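Local structure of putative protease (3KD4) at residues Val145-Ser148 / Pro154-Cys157; Val164-Glu169 / Lys175-Thr180; Trp179-Ile184 / Ala199-Val204. The protein is of unknown function but, as an exported protein classed as a putative protease, may hydrolyse peptide bonds. All coordinates share one frame; numbering follows the deposited sequence. Where two conformers were deposited one is given.

Overall arrangement
The three contacts belong to one layered beta region, in which an eight-stranded mixed sheet packs against a three-stranded antiparallel sheet. Contacts 1 and 3 bridge the two sheets, joining strands 140-150 and 174-184 of the large one to strands 156-160 and 202-206 of the small one; both rest on apolar side chains, without a hydrogen bond between their segments. Contact 3 is buried throughout, contact 1 partly. Contact 2 lies at the surface and within the large sheet, where backbone hydrogen bonds pair the hairpin strands 167-171 and 174-184. W179 serves contacts 2 and 3, meeting the hairpin partner in one and the small sheet in the other.

Contact 1: Val145-Ser148 / Pro154-Cys157; sequences VSIS and PLAC
I147 reaches from strand 140-150 to L155, just before strand 156-160, and to C157 within it, a small piece of the face-to-face packing of two beta sheets. The general rule for such layers, that side chains rather than backbones make the contact, is plain here: the nearest CA atoms, those of I147 and C157, stay 8.9 Å apart, and no hydrogen bond links the segments. I147 divides its two branches between two partners. CG2 meets the forked end of L155, 4.1 Å from L155 CD2 and equally far from CD1, so the methyl sits against both prongs of the fork. The L155 chain arrives at a slant, its CG lying anti to the backbone N (chi1 175°), which extends the fork toward the isoleucine. The tighter surroundings are on the I147 side: this residue is buried between the sheets, and L128, L203 and A205 also touch its side chain. L155 and C157 are only partly covered by the protein, and L155 borders the loop at T207. S146 and S148, both partly exposed, point away from the small sheet, on the more open side; there the hydroxyl of S146 is hydrogen-bonded to E176 on the adjacent strand. Toward strand 156-160, the longer branch of I147 completes the contact by placing CD1 4.1 Å from C157 CB.

Contact 2: Val164-Glu169 / Lys175-Thr180; sequences VKAVEE and KEVHWT. With PO4 (phosphate ion), chain D.
H178 and V167 meet with the imidazole laid against the valine: V167 CB stands over one ring face, 3.8 Å from the ring centroid, in a CH-pi contact displaced toward the NE2 side. Chi1 of H178 is 61°, which sets CG between the backbone N and the carbonyl carbon and swings the ring back over the neighbouring strand. The ring edge is used as well. E169 OE1 lies near the imidazole plane, 3.2 Å from H178 CE1, with the carboxylate turned 72° from the ring. E176 lies on the same face of the sheet as H178 and E169, and its OE2 is hydrogen-bonded to S146.

Across the sheet the indole of W179 plays the corresponding part. A166 CA sits over its five-membered ring, 3.8 Å from the centroid, while V164 O approaches the edge in the ring plane. The A166 methyl is also squeezed against V177, with A166 CB to V177 CG2 at a tight 3.5 Å.

Between these two faces the backbones pair. V167 and H178 exchange two hydrogen bonds, the one from V167 N to H178 O being 2.8 Å and almost straight at 176°; E169 and E176 exchange another two. Beyond A166 direct pairing gives way to a water that links K165 O to T180 N. At the opposite end K175 NZ binds a phosphate, probably from the crystallisation liquor, as well as T153 O. Hydrogen-bonded and non-hydrogen-bonded pairs alternate, as between any antiparallel strands; with 167-171 and 174-184 consecutive in the chain and 167-171 outermost in the large sheet, the unit is a beta hairpin at a sheet edge.

Contact 3: Trp179-Ile184 / Ala199-Val204; sequences WTLRNI and ASPHLV
A single methyl of L203 lies over one face of the six-membered ring of W179, the most distinctive feature of this interface between two beta sheets. L203 CD1 stands 3.8 Å from the ring centroid and 16° off the normal, a CH-pi contact with the leucine chain crossing the indole at about a right angle. With chi1 at 176° the L203 side chain stretches out from its strand, bringing CD1 over the benzene half of the indole. Here every residue that touches across the segments is buried, and no hydrogen bond joins the two segments.

P201, just before strand 202-206, supplies the second half of the contact. Its ring is met by two residues of strand 174-184: L181 CD2 comes obliquely to P201 CB at 3.7 Å, and I184 runs past in the opposite direction. N183 and I184 both face V140 in a G1 beta bulge at this end of the strand. On the side of segment 199-204 turned away from the contact, H202 turns back on its own chain, where ND1 donates to S200 O at 2.8 Å, with the oxygen in the imidazole plane. The proline ring itself completes the interface, P201 CG lying 4.0 Å from I184 CG2.

Contact 1: Val145-Ser148 / Pro154-Cys157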
ATOM      1  N   VAL A 145       8.455  -7.094 -22.581  1.00 15.61           N
ATOM      2  CA  VAL A 145       9.222  -6.153 -21.754  1.00 15.46           C
ATOM      3  C   VAL A 145      10.679  -6.316 -22.084  1.00 15.08           C
ATOM      4  O   VAL A 145      11.166  -7.451 -22.345  1.00 16.02           O
ATOM      5  CB  VAL A 145       8.963  -6.304 -20.221  1.00 15.83           C
ATOM      6  CG1 VAL A 145       7.543  -5.828 -19.906  1.00 16.99           C
ATOM      7  CG2 VAL A 145       9.168  -7.779 -19.715  1.00 13.84           C
ATOM      8  N   SER A 146      11.378  -5.182 -22.096  1.00 14.13           N
ATOM      9  CA  SER A 146      12.743  -5.118 -22.585  1.00 14.75           C
ATOM     10  C   SER A 146      13.547  -4.148 -21.747  1.00 14.35           C
ATOM     11  O   SER A 146      13.054  -3.071 -21.411  1.00 13.83           O
ATOM     12  CB  SER A 146      12.691  -4.577 -24.026  1.00 15.20           C
ATOM     13  OG  SER A 146      13.950  -4.416 -24.543  1.00 20.76           O
ATOM     14  N   ILE A 147      14.774  -4.513 -21.402  1.00 14.34           N
ATOM     15  CA  ILE A 147      15.685  -3.588 -20.679  1.00 14.29           C
ATOM     16  C   ILE A 147      16.991  -3.509 -21.449  1.00 14.21           C
ATOM     17  O   ILE A 147      17.506  -4.547 -21.831  1.00 15.13           O
ATOM     18  CB  ILE A 147      15.982  -4.083 -19.268  1.00 15.33           C
ATOM     19  CG1 ILE A 147      14.696  -4.198 -18.434  1.00 16.53           C
ATOM     20  CG2 ILE A 147      17.006  -3.138 -18.535  1.00 13.85           C
ATOM     21  CD1 ILE A 147      14.908  -5.095 -17.116  1.00 17.20           C
ATOM     22  N   SER A 148      17.479  -2.303 -21.748  1.00 14.33           N
ATOM     23  CA  SER A 148      18.754  -2.118 -22.460  1.00 14.60           C
ATOM     24  C   SER A 148      19.627  -1.210 -21.660  1.00 14.13           C
ATOM     25  O   SER A 148      19.161  -0.156 -21.227  1.00 15.55           O
ATOM     26  CB  SER A 148      18.536  -1.484 -23.827  1.00 14.64           C
ATOM     27  OG  SER A 148      17.647  -2.257 -24.570  1.00 14.85           O
ATOM     28  N   PRO A 154      26.407  -3.046 -14.600  1.00 19.21           N
ATOM     29  CA  PRO A 154      25.791  -4.195 -13.918  1.00 19.81           C
ATOM     30  C   PRO A 154      24.273  -4.170 -14.072  1.00 18.82           C
ATOM     31  O   PRO A 154      23.689  -3.116 -14.066  1.00 19.55           O
ATOM     32  CB  PRO A 154      26.187  -3.984 -12.450  1.00 19.65           C
ATOM     33  CG  PRO A 154      26.336  -2.494 -12.326  1.00 20.99           C
ATOM     34  CD  PRO A 154      26.965  -2.070 -13.654  1.00 19.12           C
ATOM     35  N   LEU A 155      23.651  -5.327 -14.227  1.00 18.68           N
ATOM     36  CA  LEU A 155      22.223  -5.403 -14.339  1.00 18.18           C
ATOM     37  C   LEU A 155      21.749  -6.642 -13.576  1.00 18.72           C
ATOM     38  O   LEU A 155      22.235  -7.741 -13.791  1.00 18.87           O
ATOM     39  CB  LEU A 155      21.780  -5.416 -15.801  1.00 17.82           C
ATOM     40  CG  LEU A 155      20.282  -5.624 -16.055  1.00 18.37           C
ATOM     41  CD1 LEU A 155      19.485  -4.483 -15.508  1.00 18.52           C
ATOM     42  CD2 LEU A 155      20.007  -5.792 -17.556  1.00 19.66           C
ATOM     43  N   ALA A 156      20.868  -6.438 -12.615  1.00 18.18           N
ATOM     44  CA  ALA A 156      20.163  -7.566 -12.005  1.00 18.74           C
ATOM     45  C   ALA A 156      18.708  -7.403 -12.414  1.00 19.16           C
ATOM     46  O   ALA A 156      18.168  -6.300 -12.389  1.00 17.93           O
ATOM     47  CB  ALA A 156      20.332  -7.568 -10.484  1.00 18.80           C
ATOM     48  N   CYS A 157      18.104  -8.496 -12.864  1.00 20.97           N
ATOM     49  CA  CYS A 157      16.713  -8.443 -13.267  0.70 21.35           C
ATOM     50  C   CYS A 157      16.035  -9.773 -13.013  1.00 22.76           C
ATOM     51  O   CYS A 157      16.663 -10.857 -13.042  1.00 22.91           O
ATOM     52  CB  CYS A 157      16.585  -8.013 -14.741  0.70 21.40           C
ATOM     53  SG  CYS A 157      17.708  -8.844 -15.916  0.70 19.79           S
TER

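Contact 2: Val164-Glu169 / Lys175-Thr180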
ATOM      1  N   VAL A 164       8.378 -17.366 -17.243  1.00 23.35           N
ATOM      2  CA  VAL A 164       8.958 -17.029 -18.528  1.00 23.09           C
ATOM      3  C   VAL A 164      10.425 -16.657 -18.363  1.00 23.27           C
ATOM      4  O   VAL A 164      10.796 -15.942 -17.450  1.00 22.55           O
ATOM      5  CB  VAL A 164       8.149 -15.911 -19.232  1.00 24.09           C
ATOM      6  CG1 VAL A 164       8.909 -15.348 -20.444  1.00 22.03           C
ATOM      7  CG2 VAL A 164       6.755 -16.471 -19.634  1.00 22.41           C
ATOM      8  N   LYS A 165      11.257 -17.204 -19.236  1.00 24.42           N
ATOM      9  CA  LYS A 165      12.713 -17.009 -19.173  1.00 25.21           C
ATOM     10  C   LYS A 165      13.180 -15.792 -19.983  1.00 24.19           C
ATOM     11  O   LYS A 165      12.641 -15.520 -21.046  1.00 24.16           O
ATOM     12  CB  LYS A 165      13.390 -18.261 -19.721  1.00 26.27           C
ATOM     13  CG  LYS A 165      13.188 -19.518 -18.861  1.00 30.93           C
ATOM     14  CD  LYS A 165      14.030 -19.477 -17.568  1.00 36.85           C
ATOM     15  CE  LYS A 165      13.319 -18.787 -16.392  1.00 39.74           C
ATOM     16  NZ  LYS A 165      14.248 -18.096 -15.399  1.00 41.41           N
ATOM     17  N   ALA A 166      14.159 -15.067 -19.442  1.00 23.86           N
ATOM     18  CA  ALA A 166      14.824 -13.956 -20.103  1.00 23.90           C
ATOM     19  C   ALA A 166      15.489 -14.403 -21.395  1.00 24.76           C
ATOM     20  O   ALA A 166      16.101 -15.445 -21.421  1.00 26.00           O
ATOM     21  CB  ALA A 166      15.878 -13.366 -19.160  1.00 23.20           C
ATOM     22  N   VAL A 167      15.396 -13.616 -22.457  1.00 24.91           N
ATOM     23  CA  VAL A 167      16.215 -13.802 -23.644  1.00 25.31           C
ATOM     24  C   VAL A 167      17.232 -12.643 -23.691  1.00 26.08           C
ATOM     25  O   VAL A 167      16.860 -11.477 -23.610  1.00 24.59           O
ATOM     26  CB  VAL A 167      15.355 -13.831 -24.903  1.00 26.19           C
ATOM     27  CG1 VAL A 167      16.235 -14.018 -26.176  1.00 26.06           C
ATOM     28  CG2 VAL A 167      14.283 -14.971 -24.797  1.00 25.90           C
ATOM     29  N   GLU A 168      18.516 -12.970 -23.773  1.00 26.77           N
ATOM     30  CA  GLU A 168      19.579 -11.965 -23.702  1.00 27.59           C
ATOM     31  C   GLU A 168      20.065 -11.694 -25.097  1.00 27.19           C
ATOM     32  O   GLU A 168      20.193 -12.607 -25.861  1.00 26.93           O
ATOM     33  CB  GLU A 168      20.759 -12.474 -22.873  1.00 29.51           C
ATOM     34  CG  GLU A 168      20.463 -12.638 -21.405  1.00 33.69           C
ATOM     35  CD  GLU A 168      21.622 -13.298 -20.637  1.00 41.71           C
ATOM     36  OE1 GLU A 168      22.320 -14.184 -21.204  1.00 43.35           O
ATOM     37  OE2 GLU A 168      21.826 -12.931 -19.452  1.00 46.34           O
ATOM     38  N   GLU A 169      20.344 -10.439 -25.427  1.00 26.11           N
ATOM     39  CA  GLU A 169      20.730 -10.083 -26.764  1.00 26.59           C
ATOM     40  C   GLU A 169      21.663  -8.882 -26.650  1.00 26.19           C
ATOM     41  O   GLU A 169      21.276  -7.846 -26.107  1.00 28.62           O
ATOM     42  CB  GLU A 169      19.474  -9.716 -27.529  1.00 26.52           C
ATOM     43  CG  GLU A 169      19.667  -9.270 -28.930  1.00 28.29           C
ATOM     44  CD  GLU A 169      18.345  -9.027 -29.606  1.00 30.43           C
ATOM     45  OE1 GLU A 169      17.314  -9.336 -28.962  1.00 32.93           O
ATOM     46  OE2 GLU A 169      18.317  -8.524 -30.755  1.00 28.11           O
ATOM     47  N   LYS A 175      23.690  -4.084 -23.952  1.00 16.33           N
ATOM     48  CA  LYS A 175      23.257  -5.344 -23.418  1.00 17.90           C
ATOM     49  C   LYS A 175      21.721  -5.227 -23.243  1.00 17.81           C
ATOM     50  O   LYS A 175      21.229  -4.289 -22.606  1.00 16.78           O
ATOM     51  CB  LYS A 175      24.010  -5.557 -22.100  1.00 18.81           C
ATOM     52  CG  LYS A 175      23.378  -6.437 -21.113  1.00 22.95           C
ATOM     53  CD  LYS A 175      24.371  -6.844 -20.007  1.00 25.27           C
ATOM     54  CE  LYS A 175      24.680  -5.716 -19.014  1.00 24.83           C
ATOM     55  NZ  LYS A 175      25.644  -6.190 -17.974  1.00 24.33           N
ATOM     56  N   GLU A 176      20.983  -6.144 -23.857  1.00 18.44           N
ATOM     57  CA  GLU A 176      19.536  -6.123 -23.797  0.50 19.02           C
ATOM     58  C   GLU A 176      18.986  -7.451 -23.298  1.00 19.06           C
ATOM     59  O   GLU A 176      19.507  -8.519 -23.630  1.00 18.79           O
ATOM     60  CB  GLU A 176      18.957  -5.820 -25.173  0.50 19.77           C
ATOM     61  CG  GLU A 176      17.454  -5.783 -25.172  0.50 22.21           C
ATOM     62  CD  GLU A 176      16.912  -5.497 -26.528  0.50 26.37           C
ATOM     63  OE1 GLU A 176      17.722  -5.161 -27.421  0.50 28.96           O
ATOM     64  OE2 GLU A 176      15.673  -5.611 -26.696  0.50 29.88           O
ATOM     65  N   VAL A 177      17.933  -7.384 -22.481  1.00 18.28           N
ATOM     66  CA  VAL A 177      17.255  -8.571 -22.047  1.00 19.07           C
ATOM     67  C   VAL A 177      15.758  -8.338 -22.249  1.00 18.45           C
ATOM     68  O   VAL A 177      15.250  -7.226 -22.015  1.00 17.15           O
ATOM     69  CB  VAL A 177      17.604  -8.930 -20.585  1.00 20.26           C
ATOM     70  CG1 VAL A 177      17.312  -7.780 -19.650  1.00 24.12           C
ATOM     71  CG2 VAL A 177      16.873 -10.159 -20.129  1.00 20.50           C
ATOM     72  N   HIS A 178      15.073  -9.363 -22.720  1.00 16.64           N
ATOM     73  CA  HIS A 178      13.664  -9.245 -22.955  1.00 17.34           C
ATOM     74  C   HIS A 178      12.908 -10.487 -22.555  1.00 16.49           C
ATOM     75  O   HIS A 178      13.486 -11.578 -22.490  1.00 15.52           O
ATOM     76  CB  HIS A 178      13.341  -8.822 -24.405  1.00 17.51           C
ATOM     77  CG  HIS A 178      13.799  -9.775 -25.465  1.00 18.91           C
ATOM     78  ND1 HIS A 178      15.029  -9.678 -26.086  1.00 20.89           N
ATOM     79  CD2 HIS A 178      13.164 -10.819 -26.055  1.00 23.02           C
ATOM     80  CE1 HIS A 178      15.135 -10.628 -27.000  1.00 22.28           C
ATOM     81  NE2 HIS A 178      14.026 -11.343 -26.994  1.00 20.99           N
ATOM     82  N   TRP A 179      11.619 -10.297 -22.268  1.00 16.35           N
ATOM     83  CA  TRP A 179      10.735 -11.397 -21.961  1.00 17.17           C
ATOM     84  C   TRP A 179       9.423 -11.220 -22.745  1.00 17.44           C
ATOM     85  O   TRP A 179       9.000 -10.084 -22.977  1.00 16.14           O
ATOM     86  CB  TRP A 179      10.382 -11.378 -20.470  1.00 17.63           C
ATOM     87  CG  TRP A 179      11.468 -11.474 -19.484  1.00 18.47           C
ATOM     88  CD1 TRP A 179      11.720 -12.543 -18.683  1.00 19.61           C
ATOM     89  CD2 TRP A 179      12.406 -10.445 -19.087  1.00 17.87           C
ATOM     90  NE1 TRP A 179      12.764 -12.270 -17.839  1.00 19.88           N
ATOM     91  CE2 TRP A 179      13.198 -10.989 -18.046  1.00 20.52           C
ATOM     92  CE3 TRP A 179      12.642  -9.137 -19.490  1.00 18.88           C
ATOM     93  CZ2 TRP A 179      14.236 -10.278 -17.438  1.00 19.12           C
ATOM     94  CZ3 TRP A 179      13.673  -8.418 -18.883  1.00 19.44           C
ATOM     95  CH2 TRP A 179      14.461  -8.995 -17.874  1.00 20.33           C
ATOM     96  N   THR A 180       8.745 -12.340 -23.049  1.00 16.58           N
ATOM     97  CA  THR A 180       7.427 -12.301 -23.661  1.00 16.98           C
ATOM     98  C   THR A 180       6.451 -13.131 -22.845  1.00 17.13           C
ATOM     99  O   THR A 180       6.656 -14.326 -22.635  1.00 16.58           O
ATOM    100  CB  THR A 180       7.476 -12.763 -25.105  1.00 17.79           C
ATOM    101  OG1 THR A 180       8.372 -11.907 -25.825  1.00 18.91           O
ATOM    102  CG2 THR A 180       6.072 -12.670 -25.769  1.00 16.79           C
TER
HETATM  103  P   PO4 D   3      28.585  -7.146 -20.057  0.50 45.19           P
HETATM  104  O1  PO4 D   3      28.270  -6.740 -21.476  0.50 44.58           O
HETATM  105  O2  PO4 D   3      28.081  -6.047 -19.148  0.50 42.53           O
HETATM  106  O3  PO4 D   3      27.883  -8.444 -19.737  0.50 43.57           O
HETATM  107  O4  PO4 D   3      30.072  -7.327 -19.905  0.50 43.87           O
HETATM  108  O   HOH W   1      10.615 -14.567 -23.121  1.00 21.36           O

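Contact 3: Trp179-Ile184 / Ala199-Val204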
ATOM      1  N   TRP A 179      11.619 -10.297 -22.268  1.00 16.35           N
ATOM      2  CA  TRP A 179      10.735 -11.397 -21.961  1.00 17.17           C
ATOM      3  C   TRP A 179       9.423 -11.220 -22.745  1.00 17.44           C
ATOM      4  O   TRP A 179       9.000 -10.084 -22.977  1.00 16.14           O
ATOM      5  CB  TRP A 179      10.382 -11.378 -20.470  1.00 17.63           C
ATOM      6  CG  TRP A 179      11.468 -11.474 -19.484  1.00 18.47           C
ATOM      7  CD1 TRP A 179      11.720 -12.543 -18.683  1.00 19.61           C
ATOM      8  CD2 TRP A 179      12.406 -10.445 -19.087  1.00 17.87           C
ATOM      9  NE1 TRP A 179      12.764 -12.270 -17.839  1.00 19.88           N
ATOM     10  CE2 TRP A 179      13.198 -10.989 -18.046  1.00 20.52           C
ATOM     11  CE3 TRP A 179      12.642  -9.137 -19.490  1.00 18.88           C
ATOM     12  CZ2 TRP A 179      14.236 -10.278 -17.438  1.00 19.12           C
ATOM     13  CZ3 TRP A 179      13.673  -8.418 -18.883  1.00 19.44           C
ATOM     14  CH2 TRP A 179      14.461  -8.995 -17.874  1.00 20.33           C
ATOM     15  N   THR A 180       8.745 -12.340 -23.049  1.00 16.58           N
ATOM     16  CA  THR A 180       7.427 -12.301 -23.661  1.00 16.98           C
ATOM     17  C   THR A 180       6.451 -13.131 -22.845  1.00 17.13           C
ATOM     18  O   THR A 180       6.656 -14.326 -22.635  1.00 16.58           O
ATOM     19  CB  THR A 180       7.476 -12.763 -25.105  1.00 17.79           C
ATOM     20  OG1 THR A 180       8.372 -11.907 -25.825  1.00 18.91           O
ATOM     21  CG2 THR A 180       6.072 -12.670 -25.769  1.00 16.79           C
ATOM     22  N   LEU A 181       5.437 -12.484 -22.270  1.00 17.64           N
ATOM     23  CA  LEU A 181       4.428 -13.212 -21.494  1.00 17.79           C
ATOM     24  C   LEU A 181       3.152 -13.252 -22.335  1.00 18.53           C
ATOM     25  O   LEU A 181       2.862 -12.310 -23.081  1.00 17.78           O
ATOM     26  CB  LEU A 181       4.178 -12.531 -20.153  1.00 18.42           C
ATOM     27  CG  LEU A 181       5.288 -12.341 -19.107  1.00 18.98           C
ATOM     28  CD1 LEU A 181       6.329 -11.276 -19.504  1.00 15.76           C
ATOM     29  CD2 LEU A 181       4.633 -11.974 -17.754  1.00 17.19           C
ATOM     30  N   ARG A 182       2.419 -14.363 -22.274  1.00 19.13           N
ATOM     31  CA  ARG A 182       1.189 -14.509 -23.017  1.00 19.53           C
ATOM     32  C   ARG A 182       0.057 -14.904 -22.118  1.00 19.27           C
ATOM     33  O   ARG A 182       0.230 -15.644 -21.157  1.00 18.40           O
ATOM     34  CB  ARG A 182       1.344 -15.543 -24.116  1.00 20.56           C
ATOM     35  CG  ARG A 182       2.497 -15.181 -25.050  1.00 22.13           C
ATOM     36  CD  ARG A 182       2.606 -16.132 -26.209  1.00 25.79           C
ATOM     37  NE  ARG A 182       3.692 -15.705 -27.076  1.00 28.47           N
ATOM     38  CZ  ARG A 182       3.601 -14.717 -27.964  1.00 30.72           C
ATOM     39  NH1 ARG A 182       2.461 -14.064 -28.167  1.00 32.68           N
ATOM     40  NH2 ARG A 182       4.655 -14.385 -28.678  1.00 32.10           N
ATOM     41  N   ASN A 183      -1.106 -14.362 -22.425  1.00 18.69           N
ATOM     42  CA  ASN A 183      -2.351 -14.691 -21.733  1.00 19.12           C
ATOM     43  C   ASN A 183      -2.261 -14.479 -20.240  1.00 18.40           C
ATOM     44  O   ASN A 183      -2.523 -15.372 -19.478  1.00 19.09           O
ATOM     45  CB  ASN A 183      -2.779 -16.129 -22.094  1.00 19.48           C
ATOM     46  CG  ASN A 183      -2.907 -16.311 -23.589  1.00 21.47           C
ATOM     47  OD1 ASN A 183      -3.578 -15.529 -24.238  1.00 25.55           O
ATOM     48  ND2 ASN A 183      -2.220 -17.305 -24.151  1.00 25.35           N
ATOM     49  N   ILE A 184      -1.901 -13.276 -19.821  1.00 17.96           N
ATOM     50  CA  ILE A 184      -1.899 -12.941 -18.407  1.00 17.80           C
ATOM     51  C   ILE A 184      -3.374 -12.730 -18.002  1.00 18.33           C
ATOM     52  O   ILE A 184      -4.061 -11.860 -18.553  1.00 17.53           O
ATOM     53  CB  ILE A 184      -1.158 -11.652 -18.083  1.00 17.10           C
ATOM     54  CG1 ILE A 184       0.263 -11.640 -18.674  1.00 18.18           C
ATOM     55  CG2 ILE A 184      -1.124 -11.431 -16.530  1.00 16.03           C
ATOM     56  CD1 ILE A 184       1.034 -10.280 -18.452  1.00 17.69           C
ATOM     57  N   ALA A 199       1.821 -14.465  -7.337  1.00 38.77           N
ATOM     58  CA  ALA A 199       1.545 -14.943  -8.687  1.00 37.41           C
ATOM     59  C   ALA A 199       1.127 -13.831  -9.636  1.00 35.49           C
ATOM     60  O   ALA A 199       0.519 -14.099 -10.655  1.00 37.84           O
ATOM     61  CB  ALA A 199       0.469 -16.021  -8.664  1.00 37.78           C
ATOM     62  N   SER A 200       1.434 -12.583  -9.328  1.00 32.35           N
ATOM     63  CA  SER A 200       1.056 -11.491 -10.197  1.00 29.56           C
ATOM     64  C   SER A 200       2.328 -10.946 -10.865  1.00 27.39           C
ATOM     65  O   SER A 200       3.182 -10.374 -10.193  1.00 25.83           O
ATOM     66  CB  SER A 200       0.378 -10.428  -9.377  1.00 29.43           C
ATOM     67  OG  SER A 200       0.174  -9.290 -10.142  1.00 30.48           O
ATOM     68  N   PRO A 201       2.457 -11.119 -12.190  1.00 25.47           N
ATOM     69  CA  PRO A 201       3.785 -10.902 -12.800  1.00 23.88           C
ATOM     70  C   PRO A 201       4.299  -9.482 -12.626  1.00 22.17           C
ATOM     71  O   PRO A 201       3.557  -8.519 -12.832  1.00 21.26           O
ATOM     72  CB  PRO A 201       3.592 -11.286 -14.280  1.00 24.22           C
ATOM     73  CG  PRO A 201       2.245 -11.787 -14.418  1.00 25.05           C
ATOM     74  CD  PRO A 201       1.491 -11.701 -13.133  1.00 25.20           C
ATOM     75  N   HIS A 202       5.543  -9.365 -12.173  1.00 20.79           N
ATOM     76  CA  HIS A 202       6.194  -8.099 -11.979  1.00 21.57           C
ATOM     77  C   HIS A 202       7.624  -8.224 -12.487  1.00 20.69           C
ATOM     78  O   HIS A 202       8.315  -9.211 -12.168  1.00 20.57           O
ATOM     79  CB  HIS A 202       6.335  -7.751 -10.494  1.00 22.55           C
ATOM     80  CG  HIS A 202       5.168  -7.055  -9.904  1.00 25.41           C
ATOM     81  ND1 HIS A 202       3.996  -7.715  -9.589  1.00 29.89           N
ATOM     82  CD2 HIS A 202       5.018  -5.779  -9.464  1.00 29.50           C
ATOM     83  CE1 HIS A 202       3.153  -6.860  -9.028  1.00 30.70           C
ATOM     84  NE2 HIS A 202       3.747  -5.679  -8.947  1.00 31.65           N
ATOM     85  N   LEU A 203       8.089  -7.198 -13.193  1.00 19.00           N
ATOM     86  CA  LEU A 203       9.492  -7.118 -13.608  1.00 18.32           C
ATOM     87  C   LEU A 203      10.199  -6.212 -12.603  1.00 17.33           C
ATOM     88  O   LEU A 203       9.773  -5.062 -12.381  1.00 17.39           O
ATOM     89  CB  LEU A 203       9.591  -6.551 -15.020  1.00 17.68           C
ATOM     90  CG  LEU A 203      11.002  -6.315 -15.572  1.00 18.77           C
ATOM     91  CD1 LEU A 203      11.711  -7.691 -15.732  1.00 16.88           C
ATOM     92  CD2 LEU A 203      10.951  -5.521 -16.873  1.00 15.10           C
ATOM     93  N   VAL A 204      11.271  -6.720 -11.999  1.00 16.93           N
ATOM     94  CA  VAL A 204      12.095  -5.960 -11.058  1.00 17.21           C
ATOM     95  C   VAL A 204      13.526  -6.018 -11.552  1.00 17.68           C
ATOM     96  O   VAL A 204      14.034  -7.087 -11.895  1.00 18.25           O
ATOM     97  CB  VAL A 204      11.981  -6.515  -9.621  1.00 18.66           C
ATOM     98  CG1 VAL A 204      12.853  -5.700  -8.603  1.00 17.14           C
ATOM     99  CG2 VAL A 204      10.497  -6.579  -9.223  1.00 17.82           C
TER